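Local atomic coordinates of D-3-phosphoglycerate dehydrogenase (Sulfolobus tokodaii, PDB entry 2EKL), a protein that probably catalyses the NAD-dependent oxidation of D-3-phosphoglycerate in amino-acid biosynthesis. Residues 96-108 against 285-299. Sequence-based numbering, arbitrary orientation.
Sequences YAPGASTDSAVEL and GAQTKEAQKRVAEMT. With NAD (nicotinamide-adenine-dinucleotide), chain B.
Arg294 holds the backbone of Ala100 side-on, with two nitrogens on one oxygen. NE and NH2 both donate to Ala100 O, NE at 2.9 Å. Both come from the same face of the carbonyl plane, and each bond is bent, with an N-H...O angle of 135°. The arginine chain bends at chi3 (-62°), which folds the guanidinium back over its own helix, one face on Glu290 O and Ala291 CA. NH2 also forms a salt bridge to Glu139 of the second subunit. A leucine in place of Arg294 would probably leave Ala100 O without these two donors and Glu139 of the second subunit without this positive partner.

The second polar link is between hydroxyls. Thr288 OG1 donates to Ser104 OG at 2.7 Å. The same OG1 accepts from Ala291 N and so caps helix 289-309. Its chi1 of 60° turns OG1 back over its own backbone, where it can take the Ala291 N-H and still donate to Ser104. Ser104 OG is also hydrogen-bonded to Glu139 of the second subunit.

Van der Waals packing accounts for much of the remaining contact. Ala100 CB meets Met298 SD at 3.6 Å and Val295 CG2 at 3.8 Å. Ala97 CB lies against Met298 CB. The bend at the end of Met298 brings CE to Pro98 O. Ser101 CB and Ala286 CB are tightly packed at 3.5 Å. Leu108 CD2 touches Gly285 CA.

Four residues here line the NAD pocket. Ser101 OG is 3.2 Å from C5N of the nicotinamide ring, and Ala105 CB faces C4N. Gly285 CA lies beside the carboxamide O7N, where a side chain would collide with C7N. The 96-101 loop and the start of helix 102-118 thus meet the 285-288 turn and helix 289-309 where the two parallel-sheet domains join, at the nicotinamide end of the interdomain cleft characteristic of D-2-hydroxyacid dehydrogenases.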
loop_
_atom_site.group_PDB
_atom_site.type_symbol
_atom_site.label_atom_id
_atom_site.label_comp_id
_atom_site.label_asym_id
_atom_site.label_seq_id
_atom_site.Cartn_x
_atom_site.Cartn_y
_atom_site.Cartn_z
ATOM N N TYR A 96 8.828 -6.574 -28.356
ATOM C CA TYR A 96 7.763 -6.330 -27.394
ATOM C C TYR A 96 8.184 -5.184 -26.483
ATOM O O TYR A 96 8.990 -4.344 -26.888
ATOM C CB TYR A 96 7.441 -7.601 -26.588
ATOM C CG TYR A 96 8.549 -8.128 -25.699
ATOM C CD1 TYR A 96 9.780 -8.508 -26.230
ATOM C CD2 TYR A 96 8.347 -8.281 -24.326
ATOM C CE1 TYR A 96 10.787 -9.031 -25.416
ATOM C CE2 TYR A 96 9.344 -8.801 -23.503
ATOM C CZ TYR A 96 10.560 -9.174 -24.055
ATOM O OH TYR A 96 11.547 -9.688 -23.247
ATOM N N ALA A 97 7.652 -5.135 -25.265
ATOM C CA ALA A 97 7.991 -4.045 -24.350
ATOM C C ALA A 97 8.532 -4.502 -22.998
ATOM O O ALA A 97 7.900 -4.288 -21.961
ATOM C CB ALA A 97 6.766 -3.151 -24.142
ATOM N N PRO A 98 9.722 -5.122 -22.985
ATOM C CA PRO A 98 10.320 -5.595 -21.731
ATOM C C PRO A 98 10.601 -4.482 -20.719
ATOM O O PRO A 98 11.179 -3.449 -21.057
ATOM C CB PRO A 98 11.594 -6.296 -22.203
ATOM C CG PRO A 98 11.965 -5.523 -23.431
ATOM C CD PRO A 98 10.632 -5.347 -24.121
ATOM N N GLY A 99 10.183 -4.709 -19.475
ATOM C CA GLY A 99 10.394 -3.737 -18.415
ATOM C C GLY A 99 9.450 -2.544 -18.425
ATOM O O GLY A 99 9.536 -1.678 -17.559
ATOM N N ALA A 100 8.535 -2.507 -19.388
ATOM C CA ALA A 100 7.592 -1.400 -19.524
ATOM C C ALA A 100 6.689 -1.104 -18.322
ATOM O O ALA A 100 6.211 0.022 -18.170
ATOM C CB ALA A 100 6.727 -1.619 -20.754
ATOM N N SER A 101 6.456 -2.092 -17.466
ATOM C CA SER A 101 5.567 -1.879 -16.329
ATOM C C SER A 101 6.238 -1.920 -14.960
ATOM O O SER A 101 5.554 -1.925 -13.934
ATOM C CB SER A 101 4.445 -2.917 -16.355
ATOM O OG SER A 101 4.934 -4.203 -16.020
ATOM N N THR A 102 7.567 -1.931 -14.940
ATOM C CA THR A 102 8.313 -2.010 -13.686
ATOM C C THR A 102 7.766 -1.212 -12.502
ATOM O O THR A 102 7.412 -1.796 -11.478
ATOM C CB THR A 102 9.795 -1.616 -13.893
ATOM O OG1 THR A 102 10.394 -2.496 -14.854
ATOM C CG2 THR A 102 10.564 -1.718 -12.579
ATOM N N ASP A 103 7.687 0.111 -12.625
ATOM C CA ASP A 103 7.214 0.917 -11.497
ATOM C C ASP A 103 5.790 0.606 -11.054
ATOM O O ASP A 103 5.475 0.689 -9.865
ATOM C CB ASP A 103 7.352 2.419 -11.793
ATOM C CG ASP A 103 8.805 2.878 -11.838
ATOM O OD1 ASP A 103 9.654 2.281 -11.136
ATOM O OD2 ASP A 103 9.098 3.852 -12.566
ATOM N N SER A 104 4.924 0.255 -11.995
ATOM C CA SER A 104 3.553 -0.076 -11.627
ATOM C C SER A 104 3.518 -1.385 -10.836
ATOM O O SER A 104 2.750 -1.522 -9.883
ATOM C CB SER A 104 2.677 -0.174 -12.876
ATOM O OG SER A 104 2.425 1.126 -13.391
ATOM N N ALA A 105 4.362 -2.338 -11.218
ATOM C CA ALA A 105 4.414 -3.621 -10.515
ATOM C C ALA A 105 5.036 -3.422 -9.132
ATOM O O ALA A 105 4.601 -4.029 -8.150
ATOM C CB ALA A 105 5.223 -4.643 -11.331
ATOM N N VAL A 106 6.056 -2.568 -9.062
ATOM C CA VAL A 106 6.727 -2.265 -7.799
ATOM C C VAL A 106 5.739 -1.659 -6.805
ATOM O O VAL A 106 5.685 -2.044 -5.633
ATOM C CB VAL A 106 7.876 -1.239 -8.008
ATOM C CG1 VAL A 106 8.349 -0.704 -6.667
ATOM C CG2 VAL A 106 9.036 -1.890 -8.761
ATOM N N GLU A 107 4.961 -0.696 -7.282
ATOM C CA GLU A 107 3.994 -0.025 -6.436
ATOM C C GLU A 107 2.915 -0.974 -5.932
ATOM O O GLU A 107 2.550 -0.932 -4.756
ATOM C CB GLU A 107 3.391 1.165 -7.194
ATOM C CG GLU A 107 4.383 2.328 -7.315
ATOM C CD GLU A 107 4.127 3.225 -8.514
ATOM O OE1 GLU A 107 2.974 3.295 -8.987
ATOM O OE2 GLU A 107 5.089 3.878 -8.972
ATOM N N LEU A 108 2.414 -1.843 -6.804
ATOM C CA LEU A 108 1.387 -2.784 -6.378
ATOM C C LEU A 108 1.967 -3.726 -5.329
ATOM O O LEU A 108 1.271 -4.128 -4.399
ATOM C CB LEU A 108 0.857 -3.602 -7.559
ATOM C CG LEU A 108 -0.291 -4.558 -7.208
ATOM C CD1 LEU A 108 -1.509 -3.754 -6.767
ATOM C CD2 LEU A 108 -0.638 -5.423 -8.415
ATOM N N GLY A 285 -0.940 -5.774 -11.947
ATOM C CA GLY A 285 0.404 -5.228 -11.805
ATOM C C GLY A 285 0.870 -4.263 -12.882
ATOM O O GLY A 285 1.592 -3.305 -12.593
ATOM N N ALA A 286 0.475 -4.512 -14.127
ATOM C CA ALA A 286 0.863 -3.645 -15.236
ATOM C C ALA A 286 -0.318 -2.786 -15.677
ATOM O O ALA A 286 -0.239 -2.075 -16.679
ATOM C CB ALA A 286 1.350 -4.491 -16.415
ATOM N N GLN A 287 -1.406 -2.839 -14.920
ATOM C CA GLN A 287 -2.599 -2.090 -15.282
ATOM C C GLN A 287 -2.721 -0.648 -14.801
ATOM O O GLN A 287 -3.520 -0.344 -13.919
ATOM C CB GLN A 287 -3.846 -2.871 -14.858
ATOM C CG GLN A 287 -4.031 -4.182 -15.610
ATOM C CD GLN A 287 -4.259 -3.968 -17.094
ATOM O OE1 GLN A 287 -5.168 -3.241 -17.492
ATOM N NE2 GLN A 287 -3.437 -4.603 -17.918
ATOM N N THR A 288 -1.907 0.233 -15.371
ATOM C CA THR A 288 -1.988 1.658 -15.066
ATOM C C THR A 288 -1.986 2.356 -16.418
ATOM O O THR A 288 -1.495 1.807 -17.406
ATOM C CB THR A 288 -0.792 2.181 -14.238
ATOM O OG1 THR A 288 0.428 1.978 -14.963
ATOM C CG2 THR A 288 -0.726 1.478 -12.891
ATOM N N LYS A 289 -2.545 3.557 -16.470
ATOM C CA LYS A 289 -2.589 4.317 -17.712
ATOM C C LYS A 289 -1.170 4.524 -18.242
ATOM O O LYS A 289 -0.899 4.338 -19.437
ATOM C CB LYS A 289 -3.262 5.669 -17.457
ATOM C CG LYS A 289 -3.226 6.633 -18.634
ATOM C CD LYS A 289 -3.981 7.922 -18.318
ATOM C CE LYS A 289 -3.442 8.623 -17.072
ATOM N NZ LYS A 289 -2.032 9.085 -17.225
ATOM N N GLU A 290 -0.264 4.887 -17.340
ATOM C CA GLU A 290 1.126 5.138 -17.707
ATOM C C GLU A 290 1.858 3.904 -18.232
ATOM O O GLU A 290 2.536 3.974 -19.262
ATOM C CB GLU A 290 1.891 5.724 -16.510
ATOM C CG GLU A 290 1.433 7.115 -16.062
ATOM C CD GLU A 290 0.141 7.105 -15.251
ATOM O OE1 GLU A 290 -0.347 6.012 -14.890
ATOM O OE2 GLU A 290 -0.379 8.205 -14.960
ATOM N N ALA A 291 1.735 2.778 -17.530
ATOM C CA ALA A 291 2.404 1.553 -17.958
ATOM C C ALA A 291 1.866 1.054 -19.293
ATOM O O ALA A 291 2.631 0.644 -20.169
ATOM C CB ALA A 291 2.252 0.464 -16.896
ATOM N N GLN A 292 0.548 1.089 -19.449
ATOM C CA GLN A 292 -0.073 0.635 -20.683
ATOM C C GLN A 292 0.331 1.512 -21.865
ATOM O O GLN A 292 0.464 1.021 -22.986
ATOM C CB GLN A 292 -1.595 0.607 -20.534
ATOM C CG GLN A 292 -2.116 -0.555 -19.689
ATOM C CD GLN A 292 -1.582 -1.902 -20.147
ATOM O OE1 GLN A 292 -0.666 -2.462 -19.540
ATOM N NE2 GLN A 292 -2.142 -2.422 -21.231
ATOM N N LYS A 293 0.525 2.806 -21.618
ATOM C CA LYS A 293 0.944 3.709 -22.687
ATOM C C LYS A 293 2.387 3.379 -23.064
ATOM O O LYS A 293 2.754 3.397 -24.242
ATOM C CB LYS A 293 0.855 5.173 -22.244
ATOM C CG LYS A 293 1.369 6.152 -23.297
ATOM C CD LYS A 293 1.407 7.582 -22.779
ATOM C CE LYS A 293 2.019 8.523 -23.806
ATOM N NZ LYS A 293 2.167 9.906 -23.281
ATOM N N ARG A 294 3.212 3.075 -22.066
ATOM C CA ARG A 294 4.602 2.735 -22.349
ATOM C C ARG A 294 4.686 1.428 -23.134
ATOM O O ARG A 294 5.544 1.281 -24.008
ATOM C CB ARG A 294 5.419 2.624 -21.057
ATOM C CG ARG A 294 5.715 3.966 -20.400
ATOM C CD ARG A 294 6.912 3.851 -19.475
ATOM N NE ARG A 294 6.648 2.913 -18.395
ATOM C CZ ARG A 294 5.970 3.215 -17.293
ATOM N NH1 ARG A 294 5.490 4.443 -17.120
ATOM N NH2 ARG A 294 5.760 2.281 -16.375
ATOM N N VAL A 295 3.803 0.481 -22.828
ATOM C CA VAL A 295 3.797 -0.789 -23.544
ATOM C C VAL A 295 3.547 -0.522 -25.025
ATOM O O VAL A 295 4.248 -1.048 -25.889
ATOM C CB VAL A 295 2.706 -1.746 -23.003
ATOM C CG1 VAL A 295 2.536 -2.934 -23.941
ATOM C CG2 VAL A 295 3.098 -2.245 -21.616
ATOM N N ALA A 296 2.556 0.314 -25.314
ATOM C CA ALA A 296 2.226 0.649 -26.695
ATOM C C ALA A 296 3.368 1.392 -27.385
ATOM O O ALA A 296 3.754 1.041 -28.503
ATOM C CB ALA A 296 0.950 1.491 -26.740
ATOM N N GLU A 297 3.908 2.411 -26.721
ATOM C CA GLU A 297 5.000 3.204 -27.286
ATOM C C GLU A 297 6.270 2.398 -27.516
ATOM O O GLU A 297 6.917 2.527 -28.556
ATOM C CB GLU A 297 5.333 4.388 -26.376
ATOM C CG GLU A 297 4.162 5.312 -26.098
ATOM C CD GLU A 297 4.585 6.566 -25.362
ATOM O OE1 GLU A 297 5.382 6.455 -24.405
ATOM O OE2 GLU A 297 4.118 7.661 -25.734
ATOM N N MET A 298 6.634 1.578 -26.537
ATOM C CA MET A 298 7.831 0.762 -26.649
ATOM C C MET A 298 7.691 -0.294 -27.733
ATOM O O MET A 298 8.623 -0.530 -28.500
ATOM C CB MET A 298 8.139 0.090 -25.314
ATOM C CG MET A 298 8.612 1.048 -24.247
ATOM S SD MET A 298 9.101 0.166 -22.761
ATOM C CE MET A 298 10.308 -0.977 -23.464
ATOM N N THR A 299 6.529 -0.935 -27.795
ATOM C CA THR A 299 6.308 -1.958 -28.804
ATOM C C THR A 299 6.362 -1.297 -30.178
ATOM O O THR A 299 6.924 -1.851 -31.122
ATOM C CB THR A 299 4.948 -2.659 -28.604
ATOM O OG1 THR A 299 4.930 -3.307 -27.324
ATOM C CG2 THR A 299 4.719 -3.709 -29.693
HETATM P PA NAD B . 13.890 -9.386 -14.204
HETATM O O1A NAD B . 14.432 -8.015 -14.229
HETATM O O2A NAD B . 14.300 -10.298 -15.348
HETATM O O5B NAD B . 14.297 -10.018 -12.788
HETATM C C5B NAD B . 13.945 -11.362 -12.497
HETATM C C4B NAD B . 15.108 -11.850 -11.439
HETATM O O4B NAD B . 14.700 -13.039 -10.742
HETATM C C3B NAD B . 16.480 -12.016 -12.174
HETATM O O3B NAD B . 17.514 -11.270 -11.535
HETATM C C2B NAD B . 16.646 -13.540 -12.200
HETATM O O2B NAD B . 17.951 -14.057 -12.299
HETATM C C1B NAD B . 15.895 -13.860 -10.961
HETATM N N9A NAD B . 15.566 -15.313 -10.811
HETATM C C8A NAD B . 15.110 -16.241 -11.736
HETATM N N7A NAD B . 14.955 -17.444 -11.134
HETATM C C5A NAD B . 15.302 -17.308 -9.834
HETATM C C6A NAD B . 15.359 -18.191 -8.684
HETATM N N6A NAD B . 15.018 -19.465 -8.784
HETATM N N1A NAD B . 15.791 -17.685 -7.411
HETATM C C2A NAD B . 16.174 -16.315 -7.239
HETATM N N3A NAD B . 16.122 -15.451 -8.358
HETATM C C4A NAD B . 15.694 -15.947 -9.619
HETATM O O3 NAD B . 12.281 -9.329 -14.234
HETATM P PN NAD B . 11.269 -8.222 -13.639
HETATM O O1N NAD B . 11.832 -7.638 -12.412
HETATM O O2N NAD B . 11.045 -7.275 -14.770
HETATM O O5D NAD B . 10.015 -9.156 -13.444
HETATM C C5D NAD B . 9.936 -9.990 -12.308
HETATM C C4D NAD B . 8.677 -10.830 -12.322
HETATM O O4D NAD B . 7.508 -10.035 -12.243
HETATM C C3D NAD B . 8.458 -11.729 -13.573
HETATM O O3D NAD B . 7.976 -13.028 -13.197
HETATM C C2D NAD B . 7.515 -10.938 -14.405
HETATM O O2D NAD B . 6.936 -11.698 -15.448
HETATM C C1D NAD B . 6.642 -10.427 -13.294
HETATM N N1N NAD B . 5.757 -9.262 -13.579
HETATM C C2N NAD B . 4.400 -9.325 -13.131
HETATM C C3N NAD B . 3.535 -8.222 -13.393
HETATM C C7N NAD B . 2.130 -8.278 -12.926
HETATM O O7N NAD B . 1.204 -7.695 -13.706
HETATM N N7N NAD B . 1.736 -8.861 -11.804
HETATM C C4N NAD B . 4.091 -7.052 -14.126
HETATM C C5N NAD B . 5.470 -7.002 -14.576
HETATM C C6N NAD B . 6.307 -8.128 -14.293
HETATM O O HOH W 1 9.222 1.144 -17.339
#